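Local coordinates for high affinity transport system protein p37 (Mycoplasma hyorhinis, PDB 3EKI), which serves as the extracytoplasmic lipoprotein of a high-affinity transport system and binds thiamine diphosphate, its probable cargo, at residues W240-D253 with L277-K291. Sequence-based numbering, arbitrary orientation. Where two conformers were deposited one is given.
Sequences WNTFRNFGILHGKD and LNEDRSAHPNAYKQK
Trp240 points its NE1-H straight at Asp280 OD2 (3.1 Å, 179° at the hydrogen), reaching that oxygen from above the carboxylate plane, while its CH2 corner rests on Leu277 CD2. One turn on, Arg244 takes the carboxylate of Asp280 side-on and nearly coplanar: NE meets the syn lone pair of OD1 at 2.7 Å and NH2 meets OD2. Bends at chi2 and chi3 turn the guanidinium flat onto the His284 ring, centres 3.6 Å apart, and Asn241 OD1 and Asn245 OD1 hold its NH1. Tyr288 OH adds a bond to the anti side of OD1 (2.6 Å), so each Asp280 oxygen has two partners, which probably stabilises the buried negative charge. After Gly247, with positive phi, Ile248 N binds Ala287 O (2.8 Å) and Ile248 O receives Lys289 N; Ile248 CD1 packs beside Tyr288 CE2. Leu249 CD2 lies along Lys289 CB on the other face. His250 continues the pairing through N and O, its imidazole turned back over Lys289 O and Gln290 CA by chi1 57° and fixed by ND1 to Gly251 O (2.7 Å). Helix 256-269 lies in the connection between these parallel neighbours, a right-handed beta-alpha-beta crossover at the sheet edge of this periplasmic-binding-protein-like fold.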
ATOM      1  N   TRP A 240     -19.523 -19.142   8.575  1.00  7.29           N
ATOM      2  CA  TRP A 240     -19.207 -18.390   7.371  1.00  7.56           C
ATOM      3  C   TRP A 240     -20.471 -17.876   6.713  1.00  6.92           C
ATOM      4  O   TRP A 240     -20.550 -16.714   6.325  1.00  7.99           O
ATOM      5  CB  TRP A 240     -18.385 -19.249   6.385  1.00  7.50           C
ATOM      6  CG  TRP A 240     -18.223 -18.560   5.057  1.00  5.61           C
ATOM      7  CD1 TRP A 240     -18.722 -19.005   3.868  1.00  8.27           C
ATOM      8  CD2 TRP A 240     -17.529 -17.330   4.786  1.00  6.03           C
ATOM      9  NE1 TRP A 240     -18.383 -18.132   2.871  1.00 10.12           N
ATOM     10  CE2 TRP A 240     -17.663 -17.104   3.399  1.00  7.18           C
ATOM     11  CE3 TRP A 240     -16.821 -16.397   5.543  1.00  5.55           C
ATOM     12  CZ2 TRP A 240     -17.097 -15.974   2.796  1.00  8.00           C
ATOM     13  CZ3 TRP A 240     -16.271 -15.289   4.941  1.00  7.66           C
ATOM     14  CH2 TRP A 240     -16.410 -15.077   3.558  1.00 10.00           C
ATOM     15  N   ASN A 241     -21.494 -18.696   6.531  1.00  7.55           N
ATOM     16  CA  ASN A 241     -22.718 -18.264   5.887  1.00  8.30           C
ATOM     17  C   ASN A 241     -23.308 -17.039   6.556  1.00  9.94           C
ATOM     18  O   ASN A 241     -23.638 -16.057   5.895  1.00  9.33           O
ATOM     19  CB  ASN A 241     -23.730 -19.415   5.925  1.00 10.65           C
ATOM     20  CG  ASN A 241     -24.998 -19.015   5.207  1.00 19.74           C
ATOM     21  OD1 ASN A 241     -24.939 -18.573   4.056  1.00 24.48           O
ATOM     22  ND2 ASN A 241     -26.147 -19.172   5.838  1.00 25.50           N
ATOM     23  N   THR A 242     -23.390 -17.091   7.873  1.00  7.97           N
ATOM     24  CA  THR A 242     -23.954 -15.972   8.613  1.00  8.21           C
ATOM     25  C   THR A 242     -23.063 -14.736   8.531  1.00  6.35           C
ATOM     26  O   THR A 242     -23.573 -13.620   8.327  1.00  8.00           O
ATOM     27  CB  THR A 242     -24.176 -16.361  10.087  1.00 11.21           C
ATOM     28  OG1 THR A 242     -25.127 -17.441  10.117  1.00 14.22           O
ATOM     29  CG2 THR A 242     -24.745 -15.178  10.843  1.00 12.61           C
ATOM     30  N   PHE A 243     -21.759 -15.001   8.660  1.00  8.42           N
ATOM     31  CA  PHE A 243     -20.798 -13.905   8.583  1.00  5.77           C
ATOM     32  C   PHE A 243     -20.857 -13.186   7.237  1.00  6.64           C
ATOM     33  O   PHE A 243     -21.093 -11.980   7.098  1.00  6.52           O
ATOM     34  CB  PHE A 243     -19.401 -14.440   8.856  1.00  5.44           C
ATOM     35  CG  PHE A 243     -18.320 -13.376   8.882  1.00  4.63           C
ATOM     36  CD1 PHE A 243     -17.587 -13.083   7.755  1.00  5.64           C
ATOM     37  CD2 PHE A 243     -18.057 -12.688  10.058  1.00  6.29           C
ATOM     38  CE1 PHE A 243     -16.596 -12.130   7.843  1.00  8.39           C
ATOM     39  CE2 PHE A 243     -17.074 -11.729  10.141  1.00  8.42           C
ATOM     40  CZ  PHE A 243     -16.350 -11.430   9.004  1.00  9.04           C
ATOM     41  N   ARG A 244     -20.678 -13.988   6.194  1.00  4.37           N
ATOM     42  CA  ARG A 244     -20.723 -13.495   4.823  1.00  4.62           C
ATOM     43  C   ARG A 244     -22.008 -12.730   4.499  1.00  8.35           C
ATOM     44  O   ARG A 244     -21.963 -11.699   3.827  1.00  6.61           O
ATOM     45  CB  ARG A 244     -20.540 -14.650   3.835  1.00  7.13           C
ATOM     46  CG  ARG A 244     -20.471 -14.218   2.380  1.00 10.57           C
ATOM     47  CD  ARG A 244     -21.549 -14.896   1.549  1.00  7.20           C
ATOM     48  NE  ARG A 244     -21.292 -16.324   1.383  1.00  8.98           N
ATOM     49  CZ  ARG A 244     -22.085 -17.284   1.846  1.00  9.39           C
ATOM     50  NH1 ARG A 244     -23.191 -16.972   2.509  1.00  9.14           N
ATOM     51  NH2 ARG A 244     -21.773 -18.558   1.648  1.00 10.77           N
ATOM     52  N   ASN A 245     -23.150 -13.231   4.964  1.00  7.48           N
ATOM     53  CA  ASN A 245     -24.422 -12.610   4.624  1.00  6.39           C
ATOM     54  C   ASN A 245     -24.611 -11.239   5.268  1.00  6.34           C
ATOM     55  O   ASN A 245     -25.535 -10.529   4.882  1.00  9.64           O
ATOM     56  CB  ASN A 245     -25.573 -13.534   5.014  1.00  9.35           C
ATOM     57  CG  ASN A 245     -25.671 -14.727   4.066  1.00  9.80           C
ATOM     58  OD1 ASN A 245     -25.071 -14.766   3.001  1.00 10.58           O
ATOM     59  ND2 ASN A 245     -26.437 -15.730   4.447  1.00 11.70           N
ATOM     60  N   PHE A 246     -23.745 -10.836   6.195  1.00  5.81           N
ATOM     61  CA  PHE A 246     -23.783  -9.465   6.708  1.00  7.64           C
ATOM     62  C   PHE A 246     -23.332  -8.475   5.639  1.00  9.88           C
ATOM     63  O   PHE A 246     -23.555  -7.270   5.759  1.00  7.83           O
ATOM     64  CB  PHE A 246     -22.947  -9.317   7.983  1.00  8.86           C
ATOM     65  CG  PHE A 246     -23.695  -9.842   9.211  1.00  9.07           C
ATOM     66  CD1 PHE A 246     -24.742  -9.087   9.716  1.00 14.30           C
ATOM     67  CD2 PHE A 246     -23.330 -11.030   9.801  1.00 14.26           C
ATOM     68  CE1 PHE A 246     -25.421  -9.542  10.842  1.00 16.81           C
ATOM     69  CE2 PHE A 246     -23.998 -11.484  10.919  1.00 14.07           C
ATOM     70  CZ  PHE A 246     -25.034 -10.736  11.416  1.00 15.45           C
ATOM     71  N   GLY A 247     -22.700  -8.988   4.577  1.00  7.21           N
ATOM     72  CA  GLY A 247     -22.373  -8.169   3.421  1.00  7.67           C
ATOM     73  C   GLY A 247     -20.942  -7.677   3.476  1.00 10.23           C
ATOM     74  O   GLY A 247     -20.572  -6.953   4.401  1.00  7.25           O
ATOM     75  N   ILE A 248     -20.139  -8.042   2.476  1.00  7.66           N
ATOM     76  CA  ILE A 248     -18.734  -7.675   2.459  1.00  6.13           C
ATOM     77  C   ILE A 248     -18.388  -6.703   1.336  1.00  7.22           C
ATOM     78  O   ILE A 248     -18.615  -6.980   0.154  1.00  9.18           O
ATOM     79  CB  ILE A 248     -17.892  -8.947   2.298  1.00  9.08           C
ATOM     80  CG1 ILE A 248     -18.050  -9.948   3.436  1.00  7.44           C
ATOM     81  CG2 ILE A 248     -16.424  -8.581   2.097  1.00  9.79           C
ATOM     82  CD1 ILE A 248     -17.421 -11.301   3.184  1.00  8.04           C
ATOM     83  N   LEU A 249     -17.823  -5.579   1.723  1.00  7.68           N
ATOM     84  CA  LEU A 249     -17.232  -4.622   0.787  1.00  5.22           C
ATOM     85  C   LEU A 249     -15.763  -4.951   0.571  1.00  8.03           C
ATOM     86  O   LEU A 249     -15.058  -5.278   1.524  1.00  7.23           O
ATOM     87  CB  LEU A 249     -17.289  -3.213   1.323  1.00  6.79           C
ATOM     88  CG  LEU A 249     -18.627  -2.582   1.647  1.00 14.09           C
ATOM     89  CD1 LEU A 249     -18.403  -1.116   2.014  1.00 15.04           C
ATOM     90  CD2 LEU A 249     -19.605  -2.700   0.482  1.00 20.01           C
ATOM     91  N   HIS A 250     -15.310  -4.845  -0.675  1.00  7.61           N
ATOM     92  CA  HIS A 250     -13.968  -5.227  -1.040  1.00  5.21           C
ATOM     93  C   HIS A 250     -13.460  -4.362  -2.186  1.00  7.33           C
ATOM     94  O   HIS A 250     -14.254  -3.643  -2.792  1.00  7.92           O
ATOM     95  CB  HIS A 250     -14.022  -6.717  -1.451  1.00  6.60           C
ATOM     96  CG  HIS A 250     -14.989  -6.947  -2.570  1.00  9.13           C
ATOM     97  ND1 HIS A 250     -14.580  -6.782  -3.882  1.00 10.56           N
ATOM     98  CD2 HIS A 250     -16.302  -7.261  -2.663  1.00 10.54           C
ATOM     99  CE1 HIS A 250     -15.588  -7.008  -4.711  1.00 12.02           C
ATOM    100  NE2 HIS A 250     -16.670  -7.307  -3.992  1.00 11.87           N
ATOM    101  N   GLY A 251     -12.173  -4.465  -2.498  1.00 10.00           N
ATOM    102  CA  GLY A 251     -11.616  -3.821  -3.693  1.00  7.47           C
ATOM    103  C   GLY A 251     -11.614  -4.781  -4.869  1.00  9.22           C
ATOM    104  O   GLY A 251     -12.274  -5.832  -4.930  1.00  9.16           O
ATOM    105  N   LYS A 252     -10.834  -4.418  -5.898  1.00  9.55           N
ATOM    106  CA  LYS A 252     -10.748  -5.294  -7.063  1.00  6.04           C
ATOM    107  C   LYS A 252     -10.067  -6.599  -6.710  1.00  7.75           C
ATOM    108  O   LYS A 252      -9.231  -6.689  -5.806  1.00  9.09           O
ATOM    109  CB  LYS A 252      -9.943  -4.593  -8.166  1.00 10.67           C
ATOM    110  CG  LYS A 252     -10.595  -3.333  -8.706  1.00 17.78           C
ATOM    111  CD  LYS A 252      -9.998  -2.954 -10.062  1.00 39.54           C
ATOM    112  CE  LYS A 252     -10.572  -1.634 -10.564  1.00 48.28           C
ATOM    113  NZ  LYS A 252      -9.503  -0.656 -10.908  1.00 70.03           N
ATOM    114  N   ASP A 253     -10.354  -7.657  -7.466  1.00  8.22           N
ATOM    115  CA  ASP A 253      -9.807  -8.943  -7.086  1.00 12.55           C
ATOM    116  C   ASP A 253      -8.301  -9.053  -7.302  1.00 13.28           C
ATOM    117  O   ASP A 253      -7.726 -10.045  -6.867  1.00 13.85           O
ATOM    118  CB  ASP A 253     -10.527 -10.073  -7.820  1.00 27.42           C
ATOM    119  CG  ASP A 253     -10.394 -10.039  -9.327  1.00 45.93           C
ATOM    120  OD1 ASP A 253      -9.364  -9.556  -9.842  1.00 66.60           O
ATOM    121  OD2 ASP A 253     -11.349 -10.523  -9.985  1.00 65.20           O
ATOM    122  N   LEU A 277     -12.947 -16.413  -2.463  1.00 10.88           N
ATOM    123  CA  LEU A 277     -13.959 -15.370  -2.420  1.00 11.28           C
ATOM    124  C   LEU A 277     -14.643 -15.194  -3.768  1.00  9.37           C
ATOM    125  O   LEU A 277     -15.846 -14.950  -3.865  1.00  8.72           O
ATOM    126  CB  LEU A 277     -13.377 -14.044  -1.953  1.00 15.51           C
ATOM    127  CG  LEU A 277     -13.038 -13.852  -0.487  1.00 21.53           C
ATOM    128  CD1 LEU A 277     -12.920 -12.355  -0.227  1.00 16.39           C
ATOM    129  CD2 LEU A 277     -14.057 -14.482   0.446  1.00 18.45           C
ATOM    130  N   ASN A 278     -13.915 -15.315  -4.888  1.00 11.26           N
ATOM    131  CA  ASN A 278     -14.603 -15.190  -6.184  1.00 12.19           C
ATOM    132  C   ASN A 278     -15.644 -16.278  -6.396  1.00  9.19           C
ATOM    133  O   ASN A 278     -16.752 -16.040  -6.878  1.00 12.84           O
ATOM    134  CB  ASN A 278     -13.540 -15.218  -7.305  1.00 16.84           C
ATOM    135  CG  ASN A 278     -12.985 -13.822  -7.540  1.00 24.71           C
ATOM    136  OD1 ASN A 278     -13.381 -12.847  -6.895  1.00 30.37           O
ATOM    137  ND2 ASN A 278     -12.049 -13.706  -8.477  1.00 31.68           N
ATOM    138  N   GLU A 279     -15.303 -17.510  -6.008  1.00  9.60           N
ATOM    139  CA  GLU A 279     -16.281 -18.587  -6.160  1.00 11.94           C
ATOM    140  C   GLU A 279     -17.473 -18.370  -5.241  1.00  7.74           C
ATOM    141  O   GLU A 279     -18.593 -18.557  -5.693  1.00 11.28           O
ATOM    142  CB  GLU A 279     -15.688 -19.963  -5.885  1.00 16.99           C
ATOM    143  CG  GLU A 279     -15.318 -20.731  -7.153  1.00 43.55           C
ATOM    144  CD  GLU A 279     -14.858 -22.149  -6.876  1.00 50.65           C
ATOM    145  OE1 GLU A 279     -15.708 -23.068  -6.848  1.00 73.59           O
ATOM    146  OE2 GLU A 279     -13.643 -22.355  -6.689  1.00 48.07           O
ATOM    147  N   ASP A 280     -17.218 -17.986  -4.007  1.00  8.03           N
ATOM    148  CA  ASP A 280     -18.311 -17.683  -3.072  1.00  7.69           C
ATOM    149  C   ASP A 280     -19.191 -16.550  -3.567  1.00  7.71           C
ATOM    150  O   ASP A 280     -20.417 -16.620  -3.500  1.00  9.95           O
ATOM    151  CB  ASP A 280     -17.686 -17.365  -1.710  1.00  7.62           C
ATOM    152  CG  ASP A 280     -18.687 -17.334  -0.564  1.00  9.15           C
ATOM    153  OD1 ASP A 280     -19.067 -16.209  -0.162  1.00 10.02           O
ATOM    154  OD2 ASP A 280     -19.097 -18.413  -0.087  1.00 12.41           O
ATOM    155  N   ARG A 281     -18.608 -15.473  -4.103  1.00  7.62           N
ATOM    156  CA  ARG A 281     -19.416 -14.374  -4.616  1.00  6.47           C
ATOM    157  C   ARG A 281     -20.281 -14.782  -5.789  1.00  6.94           C
ATOM    158  O   ARG A 281     -21.396 -14.308  -5.951  1.00 11.25           O
ATOM    159  CB  ARG A 281     -18.508 -13.196  -4.977  1.00 11.85           C
ATOM    160  CG  ARG A 281     -19.188 -12.193  -5.893  1.00 17.66           C
ATOM    161  CD  ARG A 281     -18.223 -11.080  -6.277  1.00 28.28           C
ATOM    162  NE  ARG A 281     -17.040 -11.565  -6.994  1.00 19.10           N
ATOM    163  CZ  ARG A 281     -16.014 -10.776  -7.307  1.00 24.00           C
ATOM    164  NH1 ARG A 281     -16.025  -9.491  -6.983  1.00 21.99           N
ATOM    165  NH2 ARG A 281     -14.958 -11.230  -7.957  1.00 30.00           N
ATOM    166  N   SER A 282     -19.793 -15.703  -6.637  1.00  9.33           N
ATOM    167  CA  SER A 282     -20.565 -16.122  -7.799  1.00  6.92           C
ATOM    168  C   SER A 282     -21.826 -16.881  -7.410  1.00  9.67           C
ATOM    169  O   SER A 282     -22.788 -17.001  -8.152  1.00 13.53           O
ATOM    170  CB  SER A 282     -19.710 -16.964  -8.745  0.50 10.01           C
ATOM    171  OG  SER A 282     -19.615 -18.318  -8.347  0.50 13.97           O
ATOM    172  N   ALA A 283     -21.823 -17.435  -6.201  1.00 11.35           N
ATOM    173  CA  ALA A 283     -23.008 -18.139  -5.733  1.00 12.93           C
ATOM    174  C   ALA A 283     -23.833 -17.282  -4.784  1.00  9.61           C
ATOM    175  O   ALA A 283     -24.965 -17.665  -4.471  1.00 11.41           O
ATOM    176  CB  ALA A 283     -22.585 -19.416  -5.018  1.00 14.36           C
ATOM    177  N   HIS A 284     -23.261 -16.188  -4.289  1.00 11.60           N
ATOM    178  CA  HIS A 284     -23.852 -15.305  -3.265  1.00  7.37           C
ATOM    179  C   HIS A 284     -23.626 -13.846  -3.623  1.00 10.08           C
ATOM    180  O   HIS A 284     -22.973 -13.125  -2.859  1.00 11.42           O
ATOM    181  CB  HIS A 284     -23.284 -15.631  -1.868  1.00  8.48           C
ATOM    182  CG  HIS A 284     -23.417 -17.090  -1.539  1.00 11.93           C
ATOM    183  ND1 HIS A 284     -22.406 -18.015  -1.589  1.00 17.98           N
ATOM    184  CD2 HIS A 284     -24.519 -17.797  -1.204  1.00  9.11           C
ATOM    185  CE1 HIS A 284     -22.874 -19.217  -1.275  1.00 11.87           C
ATOM    186  NE2 HIS A 284     -24.160 -19.107  -1.036  1.00 16.82           N
ATOM    187  N   PRO A 285     -24.084 -13.396  -4.798  1.00  9.13           N
ATOM    188  CA  PRO A 285     -23.644 -12.105  -5.319  1.00  8.41           C
ATOM    189  C   PRO A 285     -24.109 -10.875  -4.575  1.00 10.85           C
ATOM    190  O   PRO A 285     -23.439  -9.824  -4.634  1.00 10.47           O
ATOM    191  CB  PRO A 285     -24.248 -12.074  -6.741  1.00  9.98           C
ATOM    192  CG  PRO A 285     -25.399 -13.030  -6.703  1.00  9.25           C
ATOM    193  CD  PRO A 285     -24.995 -14.090  -5.728  1.00  7.72           C
ATOM    194  N   ASN A 286     -25.249 -10.917  -3.913  1.00  7.43           N
ATOM    195  CA  ASN A 286     -25.769  -9.785  -3.171  1.00  5.41           C
ATOM    196  C   ASN A 286     -25.071  -9.629  -1.822  1.00  7.88           C
ATOM    197  O   ASN A 286     -25.331  -8.662  -1.105  1.00 11.30           O
ATOM    198  CB  ASN A 286     -27.278  -9.911  -2.954  1.00  7.43           C
ATOM    199  CG  ASN A 286     -28.012  -9.491  -4.229  1.00  8.15           C
ATOM    200  OD1 ASN A 286     -27.825  -8.383  -4.728  1.00 10.08           O
ATOM    201  ND2 ASN A 286     -28.852 -10.380  -4.741  1.00  9.80           N
ATOM    202  N   ALA A 287     -24.191 -10.546  -1.490  1.00  8.22           N
ATOM    203  CA  ALA A 287     -23.421 -10.469  -0.248  1.00  6.69           C
ATOM    204  C   ALA A 287     -22.104  -9.729  -0.431  1.00  7.85           C
ATOM    205  O   ALA A 287     -21.288  -9.620   0.490  1.00  8.28           O
ATOM    206  CB  ALA A 287     -23.187 -11.876   0.272  1.00  6.12           C
ATOM    207  N   TYR A 288     -21.833  -9.226  -1.621  1.00  5.34           N
ATOM    208  CA  TYR A 288     -20.576  -8.586  -1.946  1.00  6.34           C
ATOM    209  C   TYR A 288     -20.782  -7.326  -2.766  1.00  8.03           C
ATOM    210  O   TYR A 288     -21.678  -7.284  -3.611  1.00  7.34           O
ATOM    211  CB  TYR A 288     -19.719  -9.529  -2.789  1.00  8.73           C
ATOM    212  CG  TYR A 288     -19.214 -10.747  -2.083  1.00  7.81           C
ATOM    213  CD1 TYR A 288     -19.931 -11.932  -2.032  1.00  7.41           C
ATOM    214  CD2 TYR A 288     -17.969 -10.696  -1.444  1.00  7.78           C
ATOM    215  CE1 TYR A 288     -19.435 -13.044  -1.367  1.00  5.19           C
ATOM    216  CE2 TYR A 288     -17.480 -11.796  -0.788  1.00  8.28           C
ATOM    217  CZ  TYR A 288     -18.202 -12.963  -0.749  1.00  7.75           C
ATOM    218  OH  TYR A 288     -17.649 -14.022  -0.071  1.00 12.64           O
ATOM    219  N   LYS A 289     -19.936  -6.335  -2.540  1.00  6.71           N
ATOM    220  CA  LYS A 289     -19.961  -5.101  -3.323  1.00  5.54           C
ATOM    221  C   LYS A 289     -18.573  -4.479  -3.345  1.00  6.56           C
ATOM    222  O   LYS A 289     -17.845  -4.515  -2.348  1.00  7.36           O
ATOM    223  CB  LYS A 289     -20.971  -4.113  -2.758  1.00  8.88           C
ATOM    224  CG  LYS A 289     -21.201  -2.895  -3.639  1.00 13.98           C
ATOM    225  CD  LYS A 289     -22.193  -1.952  -2.965  1.00 15.01           C
ATOM    226  CE  LYS A 289     -23.610  -2.504  -3.156  1.00 20.84           C
ATOM    227  NZ  LYS A 289     -24.036  -2.246  -4.565  1.00 30.42           N
ATOM    228  N   GLN A 290     -18.203  -3.928  -4.497  1.00  7.89           N
ATOM    229  CA  GLN A 290     -16.877  -3.312  -4.620  1.00  8.03           C
ATOM    230  C   GLN A 290     -16.964  -1.826  -4.310  1.00 10.90           C
ATOM    231  O   GLN A 290     -17.470  -1.024  -5.117  1.00 11.83           O
ATOM    232  CB  GLN A 290     -16.266  -3.553  -6.011  1.00 13.54           C
ATOM    233  CG  GLN A 290     -14.820  -3.091  -6.133  1.00 12.10           C
ATOM    234  CD  GLN A 290     -14.321  -2.908  -7.547  1.00 18.64           C
ATOM    235  OE1 GLN A 290     -14.319  -3.856  -8.320  1.00 20.68           O
ATOM    236  NE2 GLN A 290     -13.911  -1.705  -7.903  1.00 22.77           N
ATOM    237  N   LYS A 291     -16.482  -1.461  -3.134  1.00  9.28           N
ATOM    238  CA  LYS A 291     -16.521  -0.108  -2.614  1.00  8.39           C
ATOM    239  C   LYS A 291     -15.422   0.077  -1.570  1.00  7.50           C
ATOM    240  O   LYS A 291     -15.036  -0.890  -0.917  1.00 11.98           O
ATOM    241  CB  LYS A 291     -17.844   0.240  -1.933  1.00 17.41           C
ATOM    242  CG  LYS A 291     -19.118   0.097  -2.719  1.00 32.07           C
ATOM    243  CD  LYS A 291     -19.585   1.381  -3.357  1.00 32.68           C
ATOM    244  CE  LYS A 291     -20.062   2.394  -2.327  1.00 40.35           C
ATOM    245  NZ  LYS A 291     -20.337   3.707  -2.996  1.00 57.22           N
TER